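Local coordinates for protein Exo-poly-alpha-D-galacturonosidase (Thermotoga maritima, PDB 3JUR) that probably hydrolyses the glycosidic bonds of polygalacturonate as an exo-acting family 28 glycoside hydrolase built on a right-handed parallel beta-helix, at residues N16-P21 with S221-I226; S245-L250 with S280-V285; S352-R357 with G386-R391; E411-S416 with I430-R435. One frame throughout, in Å; residues are numbered along the deposited sequence.

Contact 1 of 4, residues N16-P21 with S221-I226; sequences NHVREP and SENVII
The side chain of N223, at a corner where the chain turns from one face of the solenoid to the next, makes both direct hydrogen bonds of this contact. With phi and psi both positive and CG anti to the backbone N (chi1 -179°), its amide reaches out to the irregular chain of 16-21 and meets both peptide groups of one residue. R19 N donates to N223 OD1 at 3.0 Å, arriving from above the carbonyl plane, while N223 ND2 donates to R19 O, also at 3.0 Å, in plane and on a lone pair. N223 ND2 also bonds N200 OD1 on the neighbouring coil, and weakly holds a water that donates to E20 O. Two residues on, I225 has its CB directed toward the N-terminal segment. Its CG1 lies 3.6 Å from V18 CG1, the two branches crossing obliquely, and I225 CD1 ends against the peptide between R19 and E20, 3.5 Å from E20 N. The carboxylate of E20 turns instead to R227, forming a salt bridge. An N-terminal arm is thus pinned by an asparagine to the outside of a right-handed parallel beta-helix, the fold of family 28.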
loop_
_atom_site.group_PDB
_atom_site.type_symbol
_atom_site.label_atom_id
_atom_site.label_comp_id
_atom_site.label_asym_id
_atom_site.label_seq_id
_atom_site.Cartn_x
_atom_site.Cartn_y
_atom_site.Cartn_z
ATOM N N ASN D 16 11.638 -39.036 -7.391
ATOM C CA ASN D 16 11.407 -40.460 -7.650
ATOM C C ASN D 16 12.434 -41.095 -8.588
ATOM O O ASN D 16 12.565 -42.317 -8.629
ATOM C CB ASN D 16 9.981 -40.705 -8.171
ATOM C CG ASN D 16 8.930 -40.641 -7.066
ATOM O OD1 ASN D 16 9.230 -40.860 -5.891
ATOM N ND2 ASN D 16 7.688 -40.349 -7.443
ATOM N N HIS D 17 13.160 -40.269 -9.339
ATOM C CA HIS D 17 14.131 -40.780 -10.310
ATOM C C HIS D 17 15.551 -40.274 -10.037
ATOM O O HIS D 17 16.419 -40.276 -10.915
ATOM C CB HIS D 17 13.659 -40.481 -11.736
ATOM C CG HIS D 17 12.367 -41.154 -12.086
ATOM N ND1 HIS D 17 11.153 -40.497 -12.070
ATOM C CD2 HIS D 17 12.096 -42.436 -12.426
ATOM C CE1 HIS D 17 10.193 -41.343 -12.403
ATOM N NE2 HIS D 17 10.738 -42.526 -12.622
ATOM N N VAL D 18 15.779 -39.856 -8.800
ATOM C CA VAL D 18 17.081 -39.389 -8.365
ATOM C C VAL D 18 17.557 -40.268 -7.202
ATOM O O VAL D 18 16.828 -40.469 -6.233
ATOM C CB VAL D 18 17.033 -37.869 -7.999
ATOM C CG1 VAL D 18 18.064 -37.510 -6.962
ATOM C CG2 VAL D 18 17.200 -37.008 -9.245
ATOM N N ARG D 19 18.761 -40.828 -7.327
ATOM C CA ARG D 19 19.393 -41.553 -6.215
ATOM C C ARG D 19 20.911 -41.607 -6.312
ATOM O O ARG D 19 21.472 -41.632 -7.411
ATOM C CB ARG D 19 18.813 -42.967 -6.021
ATOM C CG ARG D 19 18.952 -43.904 -7.194
ATOM C CD ARG D 19 18.804 -45.384 -6.762
ATOM N NE ARG D 19 17.637 -45.637 -5.911
ATOM C CZ ARG D 19 16.376 -45.653 -6.339
ATOM N NH1 ARG D 19 16.087 -45.421 -7.613
ATOM N NH2 ARG D 19 15.390 -45.889 -5.488
ATOM N N GLU D 20 21.552 -41.609 -5.146
ATOM C CA GLU D 20 23.006 -41.737 -5.016
ATOM C C GLU D 20 23.556 -42.957 -5.760
ATOM O O GLU D 20 22.918 -44.014 -5.764
ATOM C CB GLU D 20 23.384 -41.880 -3.543
ATOM C CG GLU D 20 23.402 -40.597 -2.739
ATOM C CD GLU D 20 23.889 -40.828 -1.310
ATOM O OE1 GLU D 20 24.823 -41.645 -1.101
ATOM O OE2 GLU D 20 23.336 -40.187 -0.395
ATOM N N PRO D 21 24.745 -42.821 -6.382
ATOM C CA PRO D 21 25.369 -43.969 -7.036
ATOM C C PRO D 21 25.882 -45.002 -6.033
ATOM O O PRO D 21 26.418 -44.635 -4.982
ATOM C CB PRO D 21 26.546 -43.348 -7.795
ATOM C CG PRO D 21 26.841 -42.070 -7.079
ATOM C CD PRO D 21 25.511 -41.579 -6.598
ATOM N N SER D 221 23.494 -36.012 -19.369
ATOM C CA SER D 221 23.599 -36.915 -18.239
ATOM C C SER D 221 22.259 -37.080 -17.536
ATOM O O SER D 221 21.380 -36.213 -17.621
ATOM C CB SER D 221 24.660 -36.412 -17.257
ATOM O OG SER D 221 25.953 -36.537 -17.825
ATOM N N GLU D 222 22.123 -38.196 -16.830
ATOM C CA GLU D 222 20.883 -38.537 -16.155
ATOM C C GLU D 222 21.153 -39.041 -14.741
ATOM O O GLU D 222 22.122 -39.775 -14.504
ATOM C CB GLU D 222 20.135 -39.592 -16.967
ATOM C CG GLU D 222 18.678 -39.714 -16.620
ATOM C CD GLU D 222 17.910 -40.536 -17.634
ATOM O OE1 GLU D 222 18.080 -40.289 -18.850
ATOM O OE2 GLU D 222 17.136 -41.423 -17.211
ATOM N N ASN D 223 20.279 -38.649 -13.815
ATOM C CA ASN D 223 20.428 -38.948 -12.388
ATOM C C ASN D 223 21.696 -38.322 -11.797
ATOM O O ASN D 223 22.680 -39.012 -11.490
ATOM C CB ASN D 223 20.342 -40.457 -12.112
ATOM C CG ASN D 223 20.462 -40.787 -10.637
ATOM O OD1 ASN D 223 20.265 -39.929 -9.782
ATOM N ND2 ASN D 223 20.787 -42.040 -10.332
ATOM N N VAL D 224 21.652 -36.999 -11.638
ATOM C CA VAL D 224 22.789 -36.243 -11.137
ATOM C C VAL D 224 22.402 -35.523 -9.833
ATOM O O VAL D 224 21.367 -34.848 -9.770
ATOM C CB VAL D 224 23.299 -35.229 -12.204
ATOM C CG1 VAL D 224 24.543 -34.492 -11.721
ATOM C CG2 VAL D 224 23.562 -35.924 -13.545
ATOM N N ILE D 225 23.222 -35.699 -8.798
ATOM C CA ILE D 225 23.036 -35.019 -7.516
ATOM C C ILE D 225 24.258 -34.139 -7.215
ATOM O O ILE D 225 25.396 -34.612 -7.211
ATOM C CB ILE D 225 22.814 -36.024 -6.348
ATOM C CG1 ILE D 225 21.537 -36.838 -6.560
ATOM C CG2 ILE D 225 22.768 -35.308 -5.004
ATOM C CD1 ILE D 225 21.457 -38.115 -5.702
ATOM N N ILE D 226 24.010 -32.855 -6.987
ATOM C CA ILE D 226 25.051 -31.948 -6.518
ATOM C C ILE D 226 24.534 -31.318 -5.238
ATOM O O ILE D 226 23.496 -30.645 -5.223
ATOM C CB ILE D 226 25.425 -30.893 -7.570
ATOM C CG1 ILE D 226 25.905 -31.579 -8.852
ATOM C CG2 ILE D 226 26.529 -29.969 -7.046
ATOM C CD1 ILE D 226 25.673 -30.766 -10.099
HETATM O O HOH W 1 22.009 -44.648 -8.701
#

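Contact 2 of 4, residues S245-L250 with S280-V285; sequences SCKYML and SEYILV
Y248 and Y282 stand side by side on adjacent coils and point the same way, each with CG anti to its carbonyl carbon. Their planes are 11° apart, but the rings are slid so far that they barely overlap, with centroids 5.2 Å apart; the closest touch is Y248 CD1 against Y282 CB at 3.6 Å. Y248 OH bonds E13 OE2 of helix 6-16, and Y282 packs on E13 and I14. An alanine in place of Y248 would remove the ring and its hydroxyl, and would probably loosen the seat of helix 6-16 and take away the packing against Y282 CB. The pairing of like residues in register on successive coils, Y248 with Y282 and L250 with L284, is a hallmark of parallel beta-helices. L250 CD1 lies 3.7 Å from L284 CD2. Between these pairs M249 N donates to Y282 O, and L284 N reaches M249 O at 2.8 Å, almost straight. K247, fully extended, runs alongside E281 and forms a long salt bridge, NZ to OE1 at 3.8 Å, whereas E281 OE2 is paired with R310. Ahead of the paired residues, S280 OG, also bonded to K266 O, accepts a hydrogen bond from C246 N at 3.1 Å.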
loop_
_atom_site.group_PDB
_atom_site.type_symbol
_atom_site.label_atom_id
_atom_site.label_comp_id
_atom_site.label_asym_id
_atom_site.label_seq_id
_atom_site.Cartn_x
_atom_site.Cartn_y
_atom_site.Cartn_z
ATOM N N SER D 245 21.406 -30.357 -21.326
ATOM C CA SER D 245 20.655 -31.523 -21.829
ATOM C C SER D 245 20.599 -32.675 -20.815
ATOM O O SER D 245 20.692 -33.846 -21.184
ATOM C CB SER D 245 21.179 -32.001 -23.190
ATOM O OG SER D 245 20.869 -31.080 -24.217
ATOM N N CYS D 246 20.454 -32.322 -19.541
ATOM C CA CYS D 246 20.372 -33.298 -18.457
ATOM C C CYS D 246 18.933 -33.575 -18.048
ATOM O O CYS D 246 18.056 -32.723 -18.208
ATOM C CB CYS D 246 21.178 -32.822 -17.249
ATOM S SG CYS D 246 22.944 -32.846 -17.559
ATOM N N LYS D 247 18.705 -34.771 -17.519
ATOM C CA LYS D 247 17.378 -35.212 -17.096
ATOM C C LYS D 247 17.452 -35.812 -15.688
ATOM O O LYS D 247 18.314 -36.647 -15.418
ATOM C CB LYS D 247 16.826 -36.249 -18.086
ATOM C CG LYS D 247 15.352 -36.582 -17.890
ATOM C CD LYS D 247 14.835 -37.567 -18.937
ATOM C CE LYS D 247 13.377 -37.928 -18.671
ATOM N NZ LYS D 247 12.768 -38.779 -19.739
ATOM N N TYR D 248 16.539 -35.393 -14.812
ATOM C CA TYR D 248 16.490 -35.838 -13.410
ATOM C C TYR D 248 17.747 -35.444 -12.654
ATOM O O TYR D 248 18.702 -36.226 -12.531
ATOM C CB TYR D 248 16.238 -37.349 -13.279
ATOM C CG TYR D 248 14.960 -37.827 -13.912
ATOM C CD1 TYR D 248 13.729 -37.329 -13.499
ATOM C CD2 TYR D 248 14.976 -38.811 -14.903
ATOM C CE1 TYR D 248 12.540 -37.774 -14.076
ATOM C CE2 TYR D 248 13.795 -39.268 -15.483
ATOM C CZ TYR D 248 12.582 -38.739 -15.068
ATOM O OH TYR D 248 11.407 -39.174 -15.635
ATOM N N MET D 249 17.740 -34.213 -12.164
ATOM C CA MET D 249 18.869 -33.665 -11.446
ATOM C C MET D 249 18.390 -32.928 -10.209
ATOM O O MET D 249 17.346 -32.256 -10.234
ATOM C CB MET D 249 19.668 -32.730 -12.356
ATOM C CG MET D 249 20.898 -32.110 -11.718
ATOM S SD MET D 249 21.977 -31.400 -12.974
ATOM C CE MET D 249 23.099 -30.466 -11.964
ATOM N N LEU D 250 19.160 -33.068 -9.134
ATOM C CA LEU D 250 18.926 -32.346 -7.892
ATOM C C LEU D 250 20.146 -31.517 -7.532
ATOM O O LEU D 250 21.275 -32.010 -7.548
ATOM C CB LEU D 250 18.587 -33.322 -6.755
ATOM C CG LEU D 250 18.525 -32.781 -5.325
ATOM C CD1 LEU D 250 17.401 -31.736 -5.160
ATOM C CD2 LEU D 250 18.363 -33.933 -4.335
ATOM N N SER D 280 17.023 -30.163 -21.441
ATOM C CA SER D 280 17.191 -30.307 -20.001
ATOM C C SER D 280 15.788 -30.313 -19.413
ATOM O O SER D 280 14.960 -29.465 -19.765
ATOM C CB SER D 280 17.997 -29.156 -19.399
ATOM O OG SER D 280 19.375 -29.471 -19.300
ATOM N N GLU D 281 15.517 -31.274 -18.535
ATOM C CA GLU D 281 14.182 -31.439 -17.974
ATOM C C GLU D 281 14.213 -32.183 -16.643
ATOM O O GLU D 281 15.095 -33.014 -16.400
ATOM C CB GLU D 281 13.242 -32.136 -18.973
ATOM C CG GLU D 281 13.701 -33.514 -19.416
ATOM C CD GLU D 281 12.726 -34.198 -20.360
ATOM O OE1 GLU D 281 13.140 -35.193 -21.015
ATOM O OE2 GLU D 281 11.557 -33.752 -20.438
ATOM N N TYR D 282 13.243 -31.871 -15.787
ATOM C CA TYR D 282 13.130 -32.469 -14.463
ATOM C C TYR D 282 14.366 -32.163 -13.623
ATOM O O TYR D 282 15.102 -33.060 -13.207
ATOM C CB TYR D 282 12.847 -33.975 -14.568
ATOM C CG TYR D 282 11.481 -34.300 -15.130
ATOM C CD1 TYR D 282 10.323 -33.858 -14.491
ATOM C CD2 TYR D 282 11.339 -35.074 -16.287
ATOM C CE1 TYR D 282 9.054 -34.158 -14.993
ATOM C CE2 TYR D 282 10.068 -35.386 -16.795
ATOM C CZ TYR D 282 8.937 -34.912 -16.138
ATOM O OH TYR D 282 7.681 -35.206 -16.618
ATOM N N ILE D 283 14.595 -30.867 -13.424
ATOM C CA ILE D 283 15.704 -30.349 -12.628
ATOM C C ILE D 283 15.117 -29.680 -11.391
ATOM O O ILE D 283 14.257 -28.794 -11.500
ATOM C CB ILE D 283 16.562 -29.288 -13.395
ATOM C CG1 ILE D 283 16.824 -29.678 -14.867
ATOM C CG2 ILE D 283 17.869 -28.987 -12.636
ATOM C CD1 ILE D 283 17.671 -30.912 -15.079
ATOM N N LEU D 284 15.582 -30.118 -10.224
ATOM C CA LEU D 284 15.138 -29.580 -8.952
ATOM C C LEU D 284 16.293 -28.824 -8.301
ATOM O O LEU D 284 17.371 -29.381 -8.093
ATOM C CB LEU D 284 14.618 -30.704 -8.038
ATOM C CG LEU D 284 14.110 -30.341 -6.640
ATOM C CD1 LEU D 284 12.904 -29.384 -6.715
ATOM C CD2 LEU D 284 13.743 -31.604 -5.887
ATOM N N VAL D 285 16.064 -27.544 -8.016
ATOM C CA VAL D 285 17.058 -26.675 -7.381
ATOM C C VAL D 285 16.446 -26.157 -6.075
ATOM O O VAL D 285 15.521 -25.340 -6.107
ATOM C CB VAL D 285 17.423 -25.491 -8.313
ATOM C CG1 VAL D 285 18.507 -24.587 -7.692
ATOM C CG2 VAL D 285 17.872 -26.015 -9.681
#

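Contact 3 of 4, residues S352-R357 with G386-R391; sequences SEEVIR and GKYAVR
Two arginines lie flat on one another here, although both would be expected to carry a positive charge. The guanidinium groups of R357 and R391 are stacked with planes 7° apart and centres 3.9 Å apart, R391 reaching out on an extended chain and R357 bent at chi2 (81°) to come over it. On its opposite face the R391 group meets the ring of Y388, whose CZ lies offset toward the rim of the guanidinium. E354 probably offsets part of the charge. Its chain bends at chi2, laying CG 3.6 Å from Y388 CB and sending the carboxylate to both arginines: R391 NH1 bonds E354 OE2 at 2.9 Å, approaching from above the carboxylate plane, and R357 NH2 reaches E354 OE1 in a weaker bond of 3.3 Å. E354 OE1 is also paired with R324 on the preceding coil, and R391 NE with E393 farther along its own strand. Nearer the start of both segments, K387 NZ donates to E353 OE2, on its syn lone pair, at 2.9 Å. Beneath these side chains the backbones pair in parallel as successive coils of the beta-helix, with R391 N donating to I356 O and I356 N to A389 O. On the other side of the strands, I356 CD1 rests against V390 CG2. The carboxylates of E354 and E393 are likely to offset the repulsion within the arginine pair and keep both guanidinium groups ionised.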
loop_
_atom_site.group_PDB
_atom_site.type_symbol
_atom_site.label_atom_id
_atom_site.label_comp_id
_atom_site.label_asym_id
_atom_site.label_seq_id
_atom_site.Cartn_x
_atom_site.Cartn_y
_atom_site.Cartn_z
ATOM N N SER D 352 20.606 -6.214 -7.819
ATOM C CA SER D 352 21.144 -4.977 -8.427
ATOM C C SER D 352 20.579 -4.599 -9.815
ATOM O O SER D 352 20.497 -3.417 -10.137
ATOM C CB SER D 352 22.672 -4.998 -8.467
ATOM O OG SER D 352 23.120 -6.060 -9.291
ATOM N N GLU D 353 20.199 -5.584 -10.624
ATOM C CA GLU D 353 19.677 -5.309 -11.974
ATOM C C GLU D 353 18.174 -5.559 -12.086
ATOM O O GLU D 353 17.387 -4.627 -11.923
ATOM C CB GLU D 353 20.449 -6.098 -13.047
ATOM C CG GLU D 353 21.935 -5.724 -13.136
ATOM C CD GLU D 353 22.163 -4.292 -13.626
ATOM O OE1 GLU D 353 21.405 -3.822 -14.498
ATOM O OE2 GLU D 353 23.099 -3.631 -13.138
ATOM N N GLU D 354 17.778 -6.805 -12.370
ATOM C CA GLU D 354 16.363 -7.151 -12.483
ATOM C C GLU D 354 16.058 -8.345 -11.606
ATOM O O GLU D 354 16.791 -9.324 -11.631
ATOM C CB GLU D 354 15.961 -7.478 -13.934
ATOM C CG GLU D 354 16.272 -6.404 -14.969
ATOM C CD GLU D 354 17.582 -6.648 -15.717
ATOM O OE1 GLU D 354 18.101 -7.790 -15.697
ATOM O OE2 GLU D 354 18.080 -5.692 -16.345
ATOM N N VAL D 355 14.974 -8.275 -10.838
ATOM C CA VAL D 355 14.591 -9.394 -9.995
ATOM C C VAL D 355 14.144 -10.560 -10.875
ATOM O O VAL D 355 14.590 -11.695 -10.695
ATOM C CB VAL D 355 13.481 -9.018 -8.978
ATOM C CG1 VAL D 355 13.092 -10.241 -8.141
ATOM C CG2 VAL D 355 13.919 -7.864 -8.077
ATOM N N ILE D 356 13.268 -10.260 -11.832
ATOM C CA ILE D 356 12.770 -11.230 -12.806
ATOM C C ILE D 356 13.034 -10.682 -14.216
ATOM O O ILE D 356 12.583 -9.592 -14.562
ATOM C CB ILE D 356 11.260 -11.516 -12.605
ATOM C CG1 ILE D 356 11.010 -12.169 -11.234
ATOM C CG2 ILE D 356 10.716 -12.399 -13.725
ATOM C CD1 ILE D 356 9.570 -12.014 -10.737
ATOM N N ARG D 357 13.778 -11.449 -15.011
ATOM C CA ARG D 357 14.159 -11.043 -16.347
ATOM C C ARG D 357 13.819 -12.122 -17.365
ATOM O O ARG D 357 14.258 -13.264 -17.236
ATOM C CB ARG D 357 15.666 -10.740 -16.411
ATOM C CG ARG D 357 16.160 -10.326 -17.801
ATOM C CD ARG D 357 15.857 -8.869 -18.045
ATOM N NE ARG D 357 16.185 -8.402 -19.392
ATOM C CZ ARG D 357 17.386 -7.999 -19.800
ATOM N NH1 ARG D 357 17.543 -7.580 -21.048
ATOM N NH2 ARG D 357 18.430 -8.019 -18.985
ATOM N N GLY D 386 16.696 -3.397 -6.950
ATOM C CA GLY D 386 16.750 -3.568 -8.403
ATOM C C GLY D 386 16.433 -2.326 -9.220
ATOM O O GLY D 386 15.727 -1.430 -8.769
ATOM N N LYS D 387 16.975 -2.284 -10.431
ATOM C CA LYS D 387 16.542 -1.313 -11.435
ATOM C C LYS D 387 15.146 -1.693 -11.916
ATOM O O LYS D 387 14.319 -0.815 -12.167
ATOM C CB LYS D 387 17.539 -1.252 -12.604
ATOM C CG LYS D 387 18.849 -0.581 -12.226
ATOM C CD LYS D 387 20.024 -0.987 -13.114
ATOM C CE LYS D 387 21.333 -0.481 -12.497
ATOM N NZ LYS D 387 22.537 -0.839 -13.308
ATOM N N TYR D 388 14.902 -3.003 -12.029
ATOM C CA TYR D 388 13.604 -3.560 -12.430
ATOM C C TYR D 388 13.151 -4.670 -11.489
ATOM O O TYR D 388 13.954 -5.513 -11.087
ATOM C CB TYR D 388 13.683 -4.158 -13.836
ATOM C CG TYR D 388 13.993 -3.158 -14.921
ATOM C CD1 TYR D 388 12.974 -2.626 -15.713
ATOM C CD2 TYR D 388 15.309 -2.743 -15.155
ATOM C CE1 TYR D 388 13.261 -1.706 -16.718
ATOM C CE2 TYR D 388 15.610 -1.825 -16.159
ATOM C CZ TYR D 388 14.583 -1.313 -16.934
ATOM O OH TYR D 388 14.885 -0.406 -17.914
ATOM N N ALA D 389 11.871 -4.675 -11.136
ATOM C CA ALA D 389 11.300 -5.844 -10.473
ATOM C C ALA D 389 10.999 -6.895 -11.538
ATOM O O ALA D 389 11.444 -8.043 -11.439
ATOM C CB ALA D 389 10.021 -5.467 -9.690
ATOM N N VAL D 390 10.249 -6.492 -12.559
ATOM C CA VAL D 390 9.866 -7.390 -13.651
ATOM C C VAL D 390 10.178 -6.736 -15.008
ATOM O O VAL D 390 9.649 -5.667 -15.336
ATOM C CB VAL D 390 8.370 -7.777 -13.591
ATOM C CG1 VAL D 390 8.012 -8.734 -14.723
ATOM C CG2 VAL D 390 8.009 -8.400 -12.249
ATOM N N ARG D 391 11.053 -7.381 -15.775
ATOM C CA ARG D 391 11.412 -6.930 -17.108
ATOM C C ARG D 391 11.231 -8.097 -18.080
ATOM O O ARG D 391 11.988 -9.072 -18.041
ATOM C CB ARG D 391 12.854 -6.422 -17.112
ATOM C CG ARG D 391 13.299 -5.764 -18.414
ATOM C CD ARG D 391 14.764 -5.368 -18.328
ATOM N NE ARG D 391 15.232 -4.751 -19.561
ATOM C CZ ARG D 391 16.449 -4.241 -19.747
ATOM N NH1 ARG D 391 17.366 -4.277 -18.783
ATOM N NH2 ARG D 391 16.753 -3.697 -20.918
#

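Contact 4 of 4, residues E411-S416 with I430-R435; sequences EGAKIS and IMNGSR
N432 pushes its side-chain amide into the bend of 411-416, where A413 N donates to N432 OD1 at 3.0 Å from above the carbonyl plane. The amide nitrogen faces the same bend, N432 ND2 lying 2.7 Å from A413 O and 3.1 Å from S416 OG. A second grip comes from the opposite segment: E411, folded back at chi2 (-63°), accepts G433 N on the syn lone pair of OE2 at 2.9 Å. Both N432 and G433 sit, with positive phi, at the tip of the type I' turn from M431 to S434, which is closed by reciprocal backbone bonds between those two residues and presents the tip to 411-416. E411 OE1 is paired in a salt bridge with R435 of a second subunit, and S434 and R435 meet a third. An alanine at E411 would remove the acceptor for G433 N and would probably weaken both the turn's anchorage and the interface with the second subunit. Outward from the turn, M431 packs on A389, V390 and I410, while I415 pairs with K387 and A389 by backbone bonds. The hairpin of strands 429-431 and 434-436 lies near the C-terminal end of the beta-helix, its strand 429-431 pairing in parallel with strand 408-411.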
loop_
_atom_site.group_PDB
_atom_site.type_symbol
_atom_site.label_atom_id
_atom_site.label_comp_id
_atom_site.label_asym_id
_atom_site.label_seq_id
_atom_site.Cartn_x
_atom_site.Cartn_y
_atom_site.Cartn_z
ATOM N N GLU D 411 10.149 -5.097 -3.159
ATOM C CA GLU D 411 10.293 -3.735 -2.660
ATOM C C GLU D 411 11.602 -3.085 -3.078
ATOM O O GLU D 411 12.636 -3.743 -3.134
ATOM C CB GLU D 411 10.181 -3.715 -1.130
ATOM C CG GLU D 411 8.755 -3.926 -0.622
ATOM C CD GLU D 411 7.806 -2.815 -1.059
ATOM O OE1 GLU D 411 8.261 -1.645 -1.118
ATOM O OE2 GLU D 411 6.620 -3.110 -1.345
ATOM N N GLY D 412 11.543 -1.788 -3.363
ATOM C CA GLY D 412 12.744 -1.000 -3.638
ATOM C C GLY D 412 13.325 -1.190 -5.024
ATOM O O GLY D 412 14.505 -0.931 -5.239
ATOM N N ALA D 413 12.510 -1.660 -5.964
ATOM C CA ALA D 413 12.910 -1.693 -7.361
ATOM C C ALA D 413 12.526 -0.358 -7.998
ATOM O O ALA D 413 11.465 0.187 -7.706
ATOM C CB ALA D 413 12.249 -2.846 -8.081
ATOM N N LYS D 414 13.389 0.178 -8.853
ATOM C CA LYS D 414 13.118 1.479 -9.461
ATOM C C LYS D 414 11.922 1.430 -10.419
ATOM O O LYS D 414 10.990 2.213 -10.282
ATOM C CB LYS D 414 14.373 2.053 -10.130
ATOM C CG LYS D 414 15.347 2.662 -9.114
ATOM C CD LYS D 414 16.659 3.138 -9.749
ATOM C CE LYS D 414 17.743 2.062 -9.688
ATOM N NZ LYS D 414 19.088 2.667 -9.971
ATOM N N ILE D 415 11.956 0.503 -11.371
ATOM C CA ILE D 415 10.823 0.250 -12.253
ATOM C C ILE D 415 10.137 -1.050 -11.829
ATOM O O ILE D 415 10.803 -2.067 -11.628
ATOM C CB ILE D 415 11.278 0.194 -13.730
ATOM C CG1 ILE D 415 11.759 1.581 -14.166
ATOM C CG2 ILE D 415 10.144 -0.314 -14.647
ATOM C CD1 ILE D 415 12.601 1.596 -15.420
ATOM N N SER D 416 8.816 -1.005 -11.659
ATOM C CA SER D 416 8.048 -2.212 -11.309
ATOM C C SER D 416 7.908 -3.177 -12.484
ATOM O O SER D 416 8.261 -4.354 -12.370
ATOM C CB SER D 416 6.664 -1.842 -10.766
ATOM O OG SER D 416 6.793 -1.083 -9.584
ATOM N N ILE D 430 2.474 -7.418 -4.005
ATOM C CA ILE D 430 2.837 -6.091 -3.540
ATOM C C ILE D 430 4.110 -5.714 -4.289
ATOM O O ILE D 430 5.093 -6.462 -4.280
ATOM C CB ILE D 430 3.031 -6.037 -1.996
ATOM C CG1 ILE D 430 1.752 -6.496 -1.274
ATOM C CG2 ILE D 430 3.453 -4.629 -1.550
ATOM C CD1 ILE D 430 1.850 -6.587 0.266
ATOM N N MET D 431 4.072 -4.569 -4.960
ATOM C CA MET D 431 5.196 -4.091 -5.760
ATOM C C MET D 431 5.482 -2.655 -5.406
ATOM O O MET D 431 4.657 -1.789 -5.677
ATOM C CB MET D 431 4.871 -4.170 -7.252
ATOM C CG MET D 431 5.006 -5.535 -7.838
ATOM S SD MET D 431 5.565 -5.422 -9.553
ATOM C CE MET D 431 6.496 -6.935 -9.591
ATOM N N ASN D 432 6.648 -2.406 -4.808
ATOM C CA ASN D 432 7.023 -1.074 -4.313
ATOM C C ASN D 432 5.845 -0.337 -3.663
ATOM O O ASN D 432 5.541 0.805 -4.015
ATOM C CB ASN D 432 7.647 -0.215 -5.433
ATOM C CG ASN D 432 8.813 -0.910 -6.135
ATOM O OD1 ASN D 432 9.576 -1.668 -5.527
ATOM N ND2 ASN D 432 8.935 -0.673 -7.434
ATOM N N GLY D 433 5.165 -1.010 -2.734
ATOM C CA GLY D 433 4.084 -0.379 -1.981
ATOM C C GLY D 433 2.685 -0.465 -2.571
ATOM O O GLY D 433 1.706 -0.225 -1.864
ATOM N N SER D 434 2.589 -0.804 -3.855
ATOM C CA SER D 434 1.296 -0.956 -4.522
ATOM C C SER D 434 0.799 -2.390 -4.391
ATOM O O SER D 434 1.500 -3.331 -4.753
ATOM C CB SER D 434 1.395 -0.579 -6.007
ATOM O OG SER D 434 1.342 0.823 -6.194
ATOM N N ARG D 435 -0.412 -2.543 -3.873
ATOM C CA ARG D 435 -1.023 -3.847 -3.728
ATOM C C ARG D 435 -1.922 -4.124 -4.926
ATOM O O ARG D 435 -2.770 -3.305 -5.276
ATOM C CB ARG D 435 -1.853 -3.908 -2.442
ATOM C CG ARG D 435 -1.759 -5.243 -1.725
ATOM C CD ARG D 435 -3.081 -5.648 -1.089
ATOM N NE ARG D 435 -3.803 -6.614 -1.922
ATOM C CZ ARG D 435 -3.663 -7.936 -1.824
ATOM N NH1 ARG D 435 -2.832 -8.449 -0.922
ATOM N NH2 ARG D 435 -4.355 -8.748 -2.619
#

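From the N terminus, helix 6-16 and the arm after it precede the coils, and contact 1 closes a loop of about 200 residues by laying that arm on strand 224-233. Contact 2 follows with a much shorter loop, joining the next coils; V224 and I226 pair with L250, so the two contacts adjoin, and helix 6-16, which leads into the arm, also lies against contact 2. Contact 3 lies farther along the solenoid, its centre about 26 Å from that of contact 2, and closes a similar loop of 28 residues between successive coils. Contact 4 closes the shortest loop near the C terminus and touches contact 3 through the backbones of 386-387 and 414-415. All four run in series, none nested or crossed.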